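Local coordinates for protein ORF10 (Moritella marina, PDB 6RIW) that probably carries out ketosynthase condensation in polyunsaturated fatty acid synthesis, this chain being the ketosynthase-chain length factor didomain of a longer synthase protein, at residues Gly15-Asp20 and Ser67-Asp72; Phe58-Gly63 and Ala243-Ala248; Asp88-Gly93 and Ala176-Gln181; Ala226-Val231 and Ala259-Gly264. All blocks are in the same frame, centred on the assembly; numbering follows the deposited sequence.

Contact 1: Gly15-Asp20 and Ser67-Asp72; sequences GSQAPD and SDFNFD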
loop_
_atom_site.group_PDB
_atom_site.type_symbol
_atom_site.label_atom_id
_atom_site.label_comp_id
_atom_site.label_asym_id
_atom_site.label_seq_id
_atom_site.Cartn_x
_atom_site.Cartn_y
_atom_site.Cartn_z
ATOM N N GLY A 15 10.644 -1.609 21.872
ATOM C CA GLY A 15 10.922 -1.214 23.232
ATOM C C GLY A 15 9.783 -0.577 24.005
ATOM O O GLY A 15 9.889 -0.485 25.234
ATOM N N SER A 16 8.701 -0.125 23.366
ATOM C CA SER A 16 7.709 0.622 24.137
ATOM C C SER A 16 6.299 0.445 23.589
ATOM O O SER A 16 6.102 0.151 22.406
ATOM C CB SER A 16 8.074 2.116 24.205
ATOM O OG SER A 16 7.981 2.734 22.938
ATOM N N GLN A 17 5.312 0.627 24.480
ATOM C CA GLN A 17 3.903 0.477 24.129
ATOM C C GLN A 17 3.069 1.702 24.487
ATOM O O GLN A 17 1.838 1.652 24.377
ATOM C CB GLN A 17 3.306 -0.764 24.813
ATOM C CG GLN A 17 4.157 -2.023 24.708
ATOM C CD GLN A 17 3.559 -3.182 25.488
ATOM O OE1 GLN A 17 2.506 -3.039 26.114
ATOM N NE2 GLN A 17 4.233 -4.334 25.464
ATOM N N ALA A 18 3.697 2.799 24.909
ATOM C CA ALA A 18 2.977 3.992 25.336
ATOM C C ALA A 18 3.907 5.181 25.180
ATOM O O ALA A 18 5.128 5.000 25.178
ATOM C CB ALA A 18 2.499 3.867 26.794
ATOM N N PRO A 19 3.372 6.399 25.022
ATOM C CA PRO A 19 4.260 7.542 24.738
ATOM C C PRO A 19 5.168 7.930 25.898
ATOM O O PRO A 19 6.304 8.356 25.661
ATOM C CB PRO A 19 3.278 8.675 24.382
ATOM C CG PRO A 19 2.027 7.967 23.930
ATOM C CD PRO A 19 1.954 6.732 24.790
ATOM N N ASP A 20 4.706 7.819 27.147
ATOM C CA ASP A 20 5.575 8.206 28.261
ATOM C C ASP A 20 6.732 7.225 28.426
ATOM O O ASP A 20 7.849 7.616 28.789
ATOM C CB ASP A 20 4.759 8.310 29.549
ATOM C CG ASP A 20 4.164 6.972 29.976
ATOM O OD1 ASP A 20 4.077 6.046 29.130
ATOM O OD2 ASP A 20 3.783 6.841 31.163
ATOM N N SER A 67 8.738 -6.902 20.536
ATOM C CA SER A 67 8.887 -8.126 21.310
ATOM C C SER A 67 7.856 -8.162 22.429
ATOM O O SER A 67 7.557 -7.128 23.039
ATOM C CB SER A 67 10.292 -8.227 21.903
ATOM O OG SER A 67 11.256 -8.229 20.861
ATOM N N ASP A 68 7.298 -9.352 22.671
ATOM C CA ASP A 68 6.498 -9.623 23.870
ATOM C C ASP A 68 5.267 -8.722 23.967
ATOM O O ASP A 68 4.876 -8.279 25.050
ATOM C CB ASP A 68 7.366 -9.503 25.124
ATOM C CG ASP A 68 8.580 -10.420 25.067
ATOM O OD1 ASP A 68 8.397 -11.620 24.742
ATOM O OD2 ASP A 68 9.711 -9.946 25.313
ATOM N N PHE A 69 4.654 -8.431 22.826
ATOM C CA PHE A 69 3.377 -7.724 22.788
ATOM C C PHE A 69 2.263 -8.763 22.719
ATOM O O PHE A 69 2.269 -9.619 21.834
ATOM C CB PHE A 69 3.292 -6.773 21.589
ATOM C CG PHE A 69 1.954 -6.094 21.456
ATOM C CD1 PHE A 69 1.614 -5.035 22.288
ATOM C CD2 PHE A 69 1.023 -6.533 20.518
ATOM C CE1 PHE A 69 0.374 -4.405 22.174
ATOM C CE2 PHE A 69 -0.216 -5.918 20.392
ATOM C CZ PHE A 69 -0.545 -4.845 21.230
ATOM N N ASN A 70 1.305 -8.685 23.639
ATOM C CA ASN A 70 0.192 -9.633 23.692
ATOM C C ASN A 70 -1.077 -8.819 23.483
ATOM O O ASN A 70 -1.511 -8.089 24.381
ATOM C CB ASN A 70 0.166 -10.401 25.019
ATOM C CG ASN A 70 1.462 -11.148 25.291
ATOM O OD1 ASN A 70 2.184 -10.842 26.243
ATOM N ND2 ASN A 70 1.763 -12.131 24.455
ATOM N N PHE A 71 -1.636 -8.911 22.280
ATOM C CA PHE A 71 -2.789 -8.105 21.910
ATOM C C PHE A 71 -4.021 -8.540 22.693
ATOM O O PHE A 71 -4.329 -9.733 22.767
ATOM C CB PHE A 71 -3.044 -8.247 20.411
ATOM C CG PHE A 71 -4.262 -7.523 19.923
ATOM C CD1 PHE A 71 -4.322 -6.140 19.944
ATOM C CD2 PHE A 71 -5.335 -8.238 19.390
ATOM C CE1 PHE A 71 -5.459 -5.475 19.469
ATOM C CE2 PHE A 71 -6.462 -7.577 18.911
ATOM C CZ PHE A 71 -6.523 -6.205 18.950
ATOM N N ASP A 72 -4.729 -7.563 23.256
ATOM C CA ASP A 72 -6.018 -7.779 23.910
ATOM C C ASP A 72 -7.111 -7.510 22.887
ATOM O O ASP A 72 -7.313 -6.363 22.488
ATOM C CB ASP A 72 -6.144 -6.862 25.125
ATOM C CG ASP A 72 -7.488 -6.986 25.843
ATOM O OD1 ASP A 72 -8.409 -7.691 25.373
ATOM O OD2 ASP A 72 -7.614 -6.352 26.912
HETATM O O HOH W 1 9.408 -4.232 21.783
HETATM O O HOH W 2 1.725 -6.640 25.717
#

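Contact 2: Phe58-Gly63 and Ala243-Ala248; sequences FYCVHG and ANNVHA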
loop_
_atom_site.group_PDB
_atom_site.type_symbol
_atom_site.label_atom_id
_atom_site.label_comp_id
_atom_site.label_asym_id
_atom_site.label_seq_id
_atom_site.Cartn_x
_atom_site.Cartn_y
_atom_site.Cartn_z
ATOM N N PHE A 58 20.411 -13.107 3.781
ATOM C CA PHE A 58 20.636 -11.748 4.251
ATOM C C PHE A 58 21.942 -11.697 5.039
ATOM O O PHE A 58 22.436 -12.719 5.509
ATOM C CB PHE A 58 19.458 -11.188 5.079
ATOM C CG PHE A 58 18.741 -12.184 5.947
ATOM C CD1 PHE A 58 19.387 -12.815 6.987
ATOM C CD2 PHE A 58 17.390 -12.416 5.765
ATOM C CE1 PHE A 58 18.704 -13.700 7.813
ATOM C CE2 PHE A 58 16.691 -13.291 6.584
ATOM C CZ PHE A 58 17.351 -13.940 7.614
ATOM N N TYR A 59 22.561 -10.516 5.105
ATOM C CA TYR A 59 23.846 -10.404 5.791
ATOM C C TYR A 59 23.751 -9.563 7.052
ATOM O O TYR A 59 24.781 -9.200 7.623
ATOM C CB TYR A 59 24.933 -9.852 4.851
ATOM C CG TYR A 59 24.771 -8.412 4.379
ATOM C CD1 TYR A 59 25.418 -7.369 5.026
ATOM C CD2 TYR A 59 24.020 -8.117 3.250
ATOM C CE1 TYR A 59 25.296 -6.064 4.578
ATOM C CE2 TYR A 59 23.894 -6.825 2.787
ATOM C CZ TYR A 59 24.524 -5.797 3.458
ATOM O OH TYR A 59 24.386 -4.512 2.989
ATOM N N CYS A 60 22.536 -9.265 7.511
ATOM C CA CYS A 60 22.330 -8.535 8.753
ATOM C C CYS A 60 21.003 -8.986 9.353
ATOM O O CYS A 60 20.015 -9.114 8.621
ATOM C CB CYS A 60 22.335 -7.022 8.490
ATOM S SG CYS A 60 21.980 -5.962 9.933
ATOM N N VAL A 61 20.985 -9.256 10.662
ATOM C CA VAL A 61 19.746 -9.615 11.356
ATOM C C VAL A 61 19.328 -8.569 12.380
ATOM O O VAL A 61 18.299 -8.751 13.051
ATOM C CB VAL A 61 19.838 -11.007 12.019
ATOM C CG1 VAL A 61 20.008 -12.096 10.967
ATOM C CG2 VAL A 61 20.964 -11.048 13.035
ATOM N N HIS A 62 20.067 -7.466 12.498
ATOM C CA HIS A 62 19.725 -6.409 13.438
ATOM C C HIS A 62 18.548 -5.585 12.922
ATOM O O HIS A 62 18.443 -5.307 11.725
ATOM C CB HIS A 62 20.931 -5.495 13.673
ATOM C CG HIS A 62 21.967 -6.090 14.576
ATOM N ND1 HIS A 62 23.017 -6.853 14.105
ATOM C CD2 HIS A 62 22.100 -6.057 15.923
ATOM C CE1 HIS A 62 23.750 -7.265 15.124
ATOM N NE2 HIS A 62 23.216 -6.794 16.236
ATOM N N GLY A 63 17.676 -5.186 13.840
ATOM C CA GLY A 63 16.550 -4.335 13.493
ATOM C C GLY A 63 15.848 -3.857 14.745
ATOM O O GLY A 63 16.259 -4.155 15.869
ATOM N N ALA A 243 28.167 -2.562 6.160
ATOM C CA ALA A 243 29.174 -3.612 6.093
ATOM C C ALA A 243 29.984 -3.682 7.382
ATOM O O ALA A 243 30.363 -4.779 7.806
ATOM C CB ALA A 243 30.085 -3.398 4.881
ATOM N N ASN A 244 30.219 -2.544 8.042
ATOM C CA ASN A 244 30.927 -2.535 9.318
ATOM C C ASN A 244 29.993 -2.691 10.521
ATOM O O ASN A 244 30.421 -2.487 11.660
ATOM C CB ASN A 244 31.761 -1.255 9.444
ATOM C CG ASN A 244 30.911 -0.008 9.608
ATOM O OD1 ASN A 244 29.682 -0.054 9.489
ATOM N ND2 ASN A 244 31.564 1.118 9.884
ATOM N N ASN A 245 28.722 -3.017 10.285
ATOM C CA ASN A 245 27.716 -3.202 11.338
ATOM C C ASN A 245 27.485 -1.937 12.167
ATOM O O ASN A 245 26.990 -2.013 13.295
ATOM C CB ASN A 245 28.075 -4.385 12.249
ATOM C CG ASN A 245 26.850 -5.052 12.862
ATOM O OD1 ASN A 245 26.734 -5.146 14.085
ATOM N ND2 ASN A 245 25.931 -5.518 12.017
ATOM N N VAL A 246 27.799 -0.761 11.621
ATOM C CA VAL A 246 27.566 0.508 12.305
ATOM C C VAL A 246 26.360 1.194 11.661
ATOM O O VAL A 246 26.437 1.682 10.523
ATOM C CB VAL A 246 28.799 1.425 12.272
ATOM C CG1 VAL A 246 28.477 2.764 12.905
ATOM C CG2 VAL A 246 29.963 0.762 13.003
ATOM N N HIS A 247 25.258 1.258 12.409
ATOM C CA HIS A 247 24.059 2.015 12.038
ATOM C C HIS A 247 23.971 3.206 12.988
ATOM O O HIS A 247 23.570 3.058 14.145
ATOM C CB HIS A 247 22.808 1.138 12.113
ATOM C CG HIS A 247 21.536 1.919 12.239
ATOM N ND1 HIS A 247 21.097 2.800 11.268
ATOM C CD2 HIS A 247 20.618 1.967 13.234
ATOM C CE1 HIS A 247 19.958 3.351 11.659
ATOM N NE2 HIS A 247 19.650 2.869 12.850
ATOM N N ALA A 248 24.344 4.387 12.501
ATOM C CA ALA A 248 24.510 5.552 13.371
ATOM C C ALA A 248 24.162 6.810 12.598
ATOM O O ALA A 248 25.038 7.457 12.003
ATOM C CB ALA A 248 25.932 5.633 13.917
#

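Contact 3: Asp88-Gly93 and Ala176-Gln181; sequences DLNQWG and AALIAQ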
loop_
_atom_site.group_PDB
_atom_site.type_symbol
_atom_site.label_atom_id
_atom_site.label_comp_id
_atom_site.label_asym_id
_atom_site.label_seq_id
_atom_site.Cartn_x
_atom_site.Cartn_y
_atom_site.Cartn_z
ATOM N N ASP A 88 -0.333 -9.522 13.120
ATOM C CA ASP A 88 0.250 -8.358 13.804
ATOM C C ASP A 88 -0.109 -7.056 13.101
ATOM O O ASP A 88 -0.351 -6.026 13.749
ATOM C CB ASP A 88 1.773 -8.485 13.840
ATOM C CG ASP A 88 2.272 -9.474 14.881
ATOM O OD1 ASP A 88 1.521 -9.771 15.834
ATOM O OD2 ASP A 88 3.423 -9.958 14.719
ATOM N N LEU A 89 -0.076 -7.058 11.767
ATOM C CA LEU A 89 -0.421 -5.839 11.032
ATOM C C LEU A 89 -1.735 -5.260 11.536
ATOM O O LEU A 89 -1.825 -4.070 11.865
ATOM C CB LEU A 89 -0.518 -6.133 9.543
ATOM C CG LEU A 89 -0.353 -4.905 8.637
ATOM C CD1 LEU A 89 0.046 -5.365 7.235
ATOM C CD2 LEU A 89 -1.617 -4.115 8.597
ATOM N N ASN A 90 -2.775 -6.090 11.577
ATOM C CA ASN A 90 -4.083 -5.607 12.003
ATOM C C ASN A 90 -4.103 -5.320 13.492
ATOM O O ASN A 90 -4.669 -4.305 13.931
ATOM C CB ASN A 90 -5.155 -6.641 11.661
ATOM C CG ASN A 90 -5.113 -7.067 10.198
ATOM O OD1 ASN A 90 -5.866 -6.562 9.380
ATOM N ND2 ASN A 90 -4.228 -7.995 9.874
ATOM N N GLN A 91 -3.516 -6.215 14.290
ATOM C CA GLN A 91 -3.624 -6.077 15.741
ATOM C C GLN A 91 -2.862 -4.856 16.237
ATOM O O GLN A 91 -3.331 -4.148 17.140
ATOM C CB GLN A 91 -3.110 -7.339 16.418
ATOM C CG GLN A 91 -3.990 -8.559 16.080
ATOM C CD GLN A 91 -3.618 -9.783 16.871
ATOM O OE1 GLN A 91 -2.521 -9.872 17.415
ATOM N NE2 GLN A 91 -4.542 -10.745 16.945
ATOM N N TRP A 92 -1.678 -4.604 15.675
ATOM C CA TRP A 92 -0.926 -3.431 16.103
ATOM C C TRP A 92 -1.667 -2.147 15.745
ATOM O O TRP A 92 -1.667 -1.192 16.525
ATOM C CB TRP A 92 0.464 -3.427 15.476
ATOM C CG TRP A 92 1.349 -4.542 15.919
ATOM C CD1 TRP A 92 1.116 -5.449 16.922
ATOM C CD2 TRP A 92 2.616 -4.882 15.358
ATOM N NE1 TRP A 92 2.163 -6.327 17.016
ATOM C CE2 TRP A 92 3.104 -5.995 16.073
ATOM C CE3 TRP A 92 3.389 -4.348 14.321
ATOM C CZ2 TRP A 92 4.325 -6.607 15.765
ATOM C CZ3 TRP A 92 4.612 -4.945 14.021
ATOM C CH2 TRP A 92 5.068 -6.061 14.750
ATOM N N GLY A 93 -2.287 -2.098 14.559
ATOM C CA GLY A 93 -3.066 -0.922 14.182
ATOM C C GLY A 93 -4.292 -0.716 15.056
ATOM O O GLY A 93 -4.621 0.416 15.426
ATOM N N ALA A 176 -7.104 -0.414 7.219
ATOM C CA ALA A 176 -7.732 0.870 7.517
ATOM C C ALA A 176 -9.247 0.727 7.669
ATOM O O ALA A 176 -9.849 1.350 8.549
ATOM C CB ALA A 176 -7.400 1.888 6.428
ATOM N N ALA A 177 -9.881 -0.081 6.818
ATOM C CA ALA A 177 -11.317 -0.310 6.961
ATOM C C ALA A 177 -11.627 -1.091 8.231
ATOM O O ALA A 177 -12.681 -0.895 8.840
ATOM C CB ALA A 177 -11.856 -1.052 5.729
ATOM N N LEU A 178 -10.732 -1.989 8.636
ATOM C CA LEU A 178 -10.959 -2.745 9.855
ATOM C C LEU A 178 -10.889 -1.841 11.074
ATOM O O LEU A 178 -11.701 -1.970 12.000
ATOM C CB LEU A 178 -9.930 -3.860 9.967
ATOM C CG LEU A 178 -9.972 -4.638 11.279
ATOM C CD1 LEU A 178 -11.109 -5.606 11.220
ATOM C CD2 LEU A 178 -8.676 -5.402 11.469
ATOM N N ILE A 179 -9.913 -0.934 11.091
ATOM C CA ILE A 179 -9.844 0.076 12.143
ATOM C C ILE A 179 -11.142 0.874 12.196
ATOM O O ILE A 179 -11.707 1.097 13.273
ATOM C CB ILE A 179 -8.618 0.979 11.928
ATOM C CG1 ILE A 179 -7.362 0.223 12.387
ATOM C CG2 ILE A 179 -8.786 2.332 12.647
ATOM C CD1 ILE A 179 -6.079 0.796 11.835
ATOM N N ALA A 180 -11.645 1.303 11.031
ATOM C CA ALA A 180 -12.872 2.099 11.019
ATOM C C ALA A 180 -14.033 1.309 11.608
ATOM O O ALA A 180 -14.796 1.829 12.437
ATOM C CB ALA A 180 -13.196 2.565 9.592
ATOM N N GLN A 181 -14.157 0.031 11.234
ATOM C CA GLN A 181 -15.284 -0.742 11.742
ATOM C C GLN A 181 -15.110 -1.068 13.218
ATOM O O GLN A 181 -16.061 -0.923 13.996
ATOM C CB GLN A 181 -15.504 -2.025 10.926
ATOM C CG GLN A 181 -16.760 -2.783 11.394
ATOM C CD GLN A 181 -17.191 -3.909 10.461
ATOM O OE1 GLN A 181 -16.427 -4.383 9.608
ATOM N NE2 GLN A 181 -18.434 -4.330 10.615
#

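Contact 4: Ala226-Val231 and Ala259-Gly264; sequences ADPMFV and AGEGAG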
loop_
_atom_site.group_PDB
_atom_site.type_symbol
_atom_site.label_atom_id
_atom_site.label_comp_id
_atom_site.label_asym_id
_atom_site.label_seq_id
_atom_site.Cartn_x
_atom_site.Cartn_y
_atom_site.Cartn_z
ATOM N N ALA A 226 5.374 -6.012 7.831
ATOM C CA ALA A 226 5.656 -6.975 6.777
ATOM C C ALA A 226 6.457 -8.158 7.319
ATOM O O ALA A 226 7.129 -8.071 8.351
ATOM C CB ALA A 226 6.446 -6.295 5.654
ATOM N N ASP A 227 6.412 -9.262 6.577
ATOM C CA ASP A 227 7.235 -10.432 6.842
ATOM C C ASP A 227 8.692 -9.995 6.924
ATOM O O ASP A 227 9.270 -9.535 5.929
ATOM C CB ASP A 227 7.027 -11.482 5.736
ATOM C CG ASP A 227 7.941 -12.699 5.882
ATOM O OD1 ASP A 227 8.677 -12.799 6.886
ATOM O OD2 ASP A 227 7.911 -13.565 4.978
ATOM N N PRO A 228 9.309 -10.092 8.106
ATOM C CA PRO A 228 10.712 -9.665 8.240
ATOM C C PRO A 228 11.669 -10.339 7.272
ATOM O O PRO A 228 12.668 -9.713 6.878
ATOM C CB PRO A 228 11.043 -10.018 9.701
ATOM C CG PRO A 228 9.695 -9.951 10.413
ATOM C CD PRO A 228 8.712 -10.506 9.391
ATOM N N MET A 229 11.408 -11.589 6.865
ATOM C CA MET A 229 12.289 -12.220 5.887
ATOM C C MET A 229 12.216 -11.504 4.546
ATOM O O MET A 229 13.245 -11.309 3.882
ATOM C CB MET A 229 11.948 -13.702 5.715
ATOM C CG MET A 229 12.848 -14.379 4.688
ATOM S SD MET A 229 12.357 -16.062 4.273
ATOM C CE MET A 229 12.703 -16.849 5.838
ATOM N N PHE A 230 11.012 -11.085 4.144
ATOM C CA PHE A 230 10.848 -10.333 2.905
ATOM C C PHE A 230 11.556 -8.992 2.987
ATOM O O PHE A 230 12.224 -8.573 2.027
ATOM C CB PHE A 230 9.356 -10.129 2.627
ATOM C CG PHE A 230 9.051 -9.573 1.256
ATOM C CD1 PHE A 230 8.999 -8.202 1.041
ATOM C CD2 PHE A 230 8.791 -10.431 0.197
ATOM C CE1 PHE A 230 8.716 -7.682 -0.230
ATOM C CE2 PHE A 230 8.497 -9.936 -1.071
ATOM C CZ PHE A 230 8.466 -8.556 -1.284
ATOM N N VAL A 231 11.446 -8.317 4.144
ATOM C CA VAL A 231 12.082 -7.013 4.334
ATOM C C VAL A 231 13.601 -7.142 4.305
ATOM O O VAL A 231 14.313 -6.344 3.669
ATOM C CB VAL A 231 11.612 -6.389 5.657
ATOM C CG1 VAL A 231 12.453 -5.159 5.985
ATOM C CG2 VAL A 231 10.124 -6.046 5.569
ATOM N N ALA A 259 16.450 -1.885 9.660
ATOM C CA ALA A 259 15.015 -1.698 9.477
ATOM C C ALA A 259 14.267 -2.038 10.767
ATOM O O ALA A 259 14.856 -2.463 11.760
ATOM C CB ALA A 259 14.518 -2.542 8.311
ATOM N N GLY A 260 12.946 -1.848 10.765
ATOM C CA GLY A 260 12.180 -1.983 11.990
ATOM C C GLY A 260 10.702 -2.125 11.683
ATOM O O GLY A 260 10.272 -2.069 10.529
ATOM N N GLU A 261 9.925 -2.312 12.743
ATOM C CA GLU A 261 8.497 -2.548 12.627
ATOM C C GLU A 261 7.797 -1.847 13.785
ATOM O O GLU A 261 8.433 -1.419 14.753
ATOM C CB GLU A 261 8.197 -4.058 12.621
ATOM C CG GLU A 261 8.870 -4.782 13.764
ATOM C CD GLU A 261 8.562 -6.280 13.805
ATOM O OE1 GLU A 261 8.294 -6.884 12.735
ATOM O OE2 GLU A 261 8.578 -6.857 14.924
ATOM N N GLY A 262 6.482 -1.707 13.671
ATOM C CA GLY A 262 5.691 -1.117 14.730
ATOM C C GLY A 262 4.543 -0.318 14.142
ATOM O O GLY A 262 4.222 -0.449 12.963
ATOM N N ALA A 263 3.950 0.537 14.987
ATOM C CA ALA A 263 2.752 1.273 14.602
ATOM C C ALA A 263 2.622 2.522 15.459
ATOM O O ALA A 263 3.151 2.590 16.569
ATOM C CB ALA A 263 1.485 0.416 14.744
ATOM N N GLY A 264 1.917 3.514 14.917
ATOM C CA GLY A 264 1.604 4.713 15.672
ATOM C C GLY A 264 0.301 5.316 15.195
ATOM O O GLY A 264 -0.126 5.098 14.058
HETATM O O HOH W 3 8.577 -6.344 9.914
#

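Contact 1: Gly15-Asp20 and Ser67-Asp72
The amide of Gln17 meets the ring of Phe69 at its edge, with NE2 lying near the ring plane and 4.2 Å from CD1 of the phenyl group. The amide itself is turned almost upright to the ring, the two planes standing 81° apart, so the groups touch at a rim instead of stacking. Phe69 also meets two aromatic rings of helix 88-104: Tyr95 in an edge-to-face pair, and Trp92 with its plane nearly perpendicular. With the Gln17 amide at its edge and Tyr95, Trp92 and Leu12 packed on it, the ring has a mainly apolar setting that suits phenylalanine.

Gln17 gets there by a long reach. Its CG is anti to the carbonyl carbon (chi1 -46°) and the chain is extended beyond it, which carries NE2 to 4.0 Å from Asp68 O, too far for a direct bond. Water does the linking instead. One molecule accepts from Asn70 N at 2.9 Å and, weakly, from Gln17 NE2 at 3.4 Å. A second accepts from Gly15 N at 2.9 Å and from Ser67 N at 3.0 Å, joining the two backbones through a single water. Gly15, with its positive phi of 93°, occupies a turn conformation that is easy for a residue without a side chain. Gln17 O is hydrogen-bonded to Tyr95 OH, which fastens the loop to helix 88-104.

This is a surface contact, bridged by two waters, between two connecting loops of the thiolase-like ketosynthase fold: the one leading from strand 4-12 into helix 19-27, and the one following strand 62-64.

Contact 2: Phe58-Gly63 and Ala243-Ala248
The side chains of His62 and Asn245 cross at about a right angle, the amide meeting the ND1-CE1 part of the ring obliquely. In His62 the ring carbon CG is anti to the carbonyl carbon (chi1 -76°), bringing that part of the imidazole to Asn245. The asparagine takes the other course: its CG is anti to the backbone N, chi1 -151°, and swings the amide across to the ring. CE1 of His62 lies 3.8 Å from Asn245 OD1, and ND1 of His62 lies 3.8 Å from Asn245 ND2. Ring and amide planes stand 63° apart. At these distances the groups are in van der Waals contact, and no hydrogen bond forms.

Asn245 has a positive phi, a backbone region that asparagine tolerates well. Just before it, Asn244 OD1 accepts from Val246 N at 2.9 Å, an Asx turn in which the donor sits above the carbonyl plane. Cys60 adds a more buried neighbour, its SG 4.5 Å from Asn245 ND2 and accepting a weak bond from His62 N.

Phe258, just ahead of strand 259-270, meets the rings of both His62 and His247 and touches Cys60. Within 58-63, Val61 and His62 pack on Lys35 of strand 34-35, and Phe58 rests on helix 228-237.

Contact 3: Asp88-Gly93 and Ala176-Gln181
Asn90 and Leu178 join two helices of the thiolase-like fold, 88-104 and 174-183, in the buried interior of the ketosynthase half. Asn90 can be followed outward. Its CB lies 3.7 Å from Leu178 CD2; the next atom, CG, is 4.1 Å from that methyl; and OD1 comes to 3.7 Å from Leu178 CD2. The single methyl touches CB, CG and OD1 alike, the two side chains crossing at about a right angle. In Leu178, chi1 of 174° sets CG anti to the backbone N and chi2 of 78° turns CD2 onto Asn90; the forked end of leucine suits a place where one methyl packs against the neighbouring helix. Asn90 also packs on Pro175 and Leu178 on Leu94, extending the interface along both helices.

A second meeting point lies about one helical turn farther along helix 88-104. Gly93 has no side chain of its own, and Ile179 CD1 takes up the space one would need, the slender ethyl arm resting on the backbone with Ile179 CG1 4.1 Å from Gly93 O. The same oxygen accepts a hydrogen bond from Thr97 OG1, whereas its contact with Ile179 is packing, with CD1 of Ile179 3.9 Å from Gly93 O.

Contact 4: Ala226-Val231 and Ala259-Gly264
Val231 and Ala259 meet because CG1 of the valine is anti to its own backbone N (chi1 170°), which directs CG1 at Ala259 CB, 4.1 Å away. Glu261 takes a less common course: its CG sits between the backbone N and carbonyl carbon, chi1 50°, and the chain then runs straight out toward Pro228. In the thiolase-like fold these residues bring the N-terminal turn of helix 228-237 against strand 259-270.

Asp227 is the N-cap of helix 228-237. Its OD1 accepts from Met229 N at 3.0 Å, approached from above the carboxylate plane, while OD2 of Asp227 forms a salt bridge with Arg592. Pro228 suits the first turn, where a backbone N-H is not needed for helix bonding; its CG lies 4.1 Å from Glu261 OE1. The small methyl of Ala259 leaves room for the branched valine, and Gly262 adopts a positive phi that side-chain-bearing residues seldom reach.

Glu261 is buried, yet both its carboxylate oxygens have partners. OE2 accepts from Ile66 N. A water donates to the other oxygen, Glu261 OE1, at 2.9 Å, and the same molecule donates to Ala226 O at 2.7 Å.

How the contacts relate
Trp92 ties three of the contacts together. Its NE1 packs 3.7 Å from Phe69 CD2 of contact 1, and at another part of its rim CH2 lies 3.6 Å from Glu261 OE2 of contact 4, so contact 3 links directly to both. Contacts 1 and 4 do not touch each other, their centres being about 15 Å apart. Contact 2 stands farther out, its centre about 31 Å from that of contact 3; it relates to contact 4 through the neighbouring strands 62-64 and 259-270. Contacts 3 and 4 are buried, contact 1 lies at the surface. All four belong to the ketosynthase half, away from the magnesium site at Met1 and Lys286.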